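Local coordinates for separin (PDB 5U1T), which cleaves the Scc1 subunit of cohesin as a caspase-like cysteine protease, releasing sister chromatids at the onset of anaphase, at residues A[95-98]-A[99-102]. Numbering follows the deposited sequence.
Sequences SSEI and IFLF
Glu97 and Phe100, one helical turn apart, run side by side in the same direction, and the carboxylate meets the edge of the ring: Glu97 OE1 lies 3.6 Å from Phe100 CD2, in the ring plane. The two flat groups are steeply inclined, 73° between planes, and a bend at chi2 of Glu97 (-66°) brings the carboxylate back beside the phenyl edge. The same OE1 is hydrogen-bonded to His78 NE2, and the His78 ring also meets that of Phe100, so imidazole, carboxylate and phenyl form one cluster. Asp52 OD1 lies close to Glu97 OE2, a like-charge approach that may raise the proton affinity of the two acids, though the His78 bond would tend to offset this.

Beneath these side chains the backbone is alpha-helical, with i to i+4 bonds from Phe100 N to Ser96 O (2.9 Å), Leu101 N to Glu97 O (2.9 Å) and Phe102 N to Ile98 O (3.0 Å); that from Ile99 N to Ser95 O is weak at 3.3 Å, and Ser95 O also receives a weak bond from Ile98 N. Ile99 CG1, beside its own backbone N (chi1 -71°), lies 3.8 Å from the same carbonyl oxygen, Ser95 O.

From helix 91-103, Glu97, Ile98 and Leu101 pack against helix 69-87, while Ile98 and Phe102 touch both helix 113-117 and helix 129-142, joining consecutive helices of the all-helical N-terminal region.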
loop_
_atom_site.group_PDB
_atom_site.type_symbol
_atom_site.label_atom_id
_atom_site.label_comp_id
_atom_site.label_asym_id
_atom_site.label_seq_id
_atom_site.Cartn_x
_atom_site.Cartn_y
_atom_site.Cartn_z
ATOM N N SER A 95 -22.874 -54.499 -34.836
ATOM C CA SER A 95 -23.821 -54.114 -33.810
ATOM C C SER A 95 -23.129 -53.568 -32.547
ATOM O O SER A 95 -23.494 -52.507 -32.020
ATOM C CB SER A 95 -24.703 -55.313 -33.460
ATOM O OG SER A 95 -25.800 -54.921 -32.661
ATOM N N SER A 96 -22.119 -54.269 -32.059
ATOM C CA SER A 96 -21.537 -53.814 -30.818
ATOM C C SER A 96 -20.584 -52.636 -31.093
ATOM O O SER A 96 -20.300 -51.845 -30.189
ATOM C CB SER A 96 -20.854 -54.970 -30.086
ATOM O OG SER A 96 -19.829 -55.517 -30.867
ATOM N N GLU A 97 -20.140 -52.497 -32.342
ATOM C CA GLU A 97 -19.417 -51.299 -32.766
ATOM C C GLU A 97 -20.273 -50.029 -32.704
ATOM O O GLU A 97 -19.761 -48.958 -32.373
ATOM C CB GLU A 97 -18.875 -51.454 -34.182
ATOM C CG GLU A 97 -17.593 -52.228 -34.262
ATOM C CD GLU A 97 -16.457 -51.510 -33.600
ATOM O OE1 GLU A 97 -16.544 -50.266 -33.434
ATOM O OE2 GLU A 97 -15.475 -52.189 -33.242
ATOM N N ILE A 98 -21.557 -50.155 -33.035
ATOM C CA ILE A 98 -22.516 -49.056 -32.963
ATOM C C ILE A 98 -22.655 -48.580 -31.520
ATOM O O ILE A 98 -22.516 -47.389 -31.207
ATOM C CB ILE A 98 -23.909 -49.487 -33.512
ATOM C CG1 ILE A 98 -23.890 -49.586 -35.046
ATOM C CG2 ILE A 98 -25.020 -48.571 -33.015
ATOM C CD1 ILE A 98 -25.259 -49.703 -35.675
ATOM N N ILE A 99 -22.938 -49.538 -30.644
ATOM C CA ILE A 99 -23.011 -49.300 -29.206
ATOM C C ILE A 99 -21.721 -48.641 -28.652
ATOM O O ILE A 99 -21.798 -47.678 -27.896
ATOM C CB ILE A 99 -23.334 -50.634 -28.490
ATOM C CG1 ILE A 99 -24.781 -50.999 -28.806
ATOM C CG2 ILE A 99 -23.108 -50.541 -26.988
ATOM C CD1 ILE A 99 -25.161 -52.441 -28.486
ATOM N N PHE A 100 -20.566 -49.153 -29.073
ATOM C CA PHE A 100 -19.260 -48.616 -28.714
ATOM C C PHE A 100 -19.126 -47.154 -29.139
ATOM O O PHE A 100 -18.755 -46.303 -28.336
ATOM C CB PHE A 100 -18.171 -49.478 -29.351
ATOM C CG PHE A 100 -16.762 -49.030 -29.066
ATOM C CD1 PHE A 100 -16.385 -48.594 -27.805
ATOM C CD2 PHE A 100 -15.786 -49.098 -30.068
ATOM C CE1 PHE A 100 -15.055 -48.194 -27.548
ATOM C CE2 PHE A 100 -14.463 -48.712 -29.819
ATOM C CZ PHE A 100 -14.098 -48.256 -28.557
ATOM N N LEU A 101 -19.469 -46.870 -30.396
ATOM C CA LEU A 101 -19.425 -45.521 -30.940
ATOM C C LEU A 101 -20.278 -44.570 -30.092
ATOM O O LEU A 101 -19.870 -43.425 -29.779
ATOM C CB LEU A 101 -19.898 -45.517 -32.407
ATOM C CG LEU A 101 -19.826 -44.196 -33.198
ATOM C CD1 LEU A 101 -19.671 -44.445 -34.696
ATOM C CD2 LEU A 101 -21.036 -43.280 -32.934
ATOM N N PHE A 102 -21.462 -45.049 -29.726
ATOM C CA PHE A 102 -22.404 -44.235 -28.987
ATOM C C PHE A 102 -21.937 -43.999 -27.558
ATOM O O PHE A 102 -22.024 -42.883 -27.054
ATOM C CB PHE A 102 -23.766 -44.879 -28.967
ATOM C CG PHE A 102 -24.816 -44.048 -28.315
ATOM C CD1 PHE A 102 -25.544 -43.138 -29.052
ATOM C CD2 PHE A 102 -25.097 -44.188 -26.966
ATOM C CE1 PHE A 102 -26.529 -42.379 -28.458
ATOM C CE2 PHE A 102 -26.085 -43.431 -26.361
ATOM C CZ PHE A 102 -26.802 -42.525 -27.110
#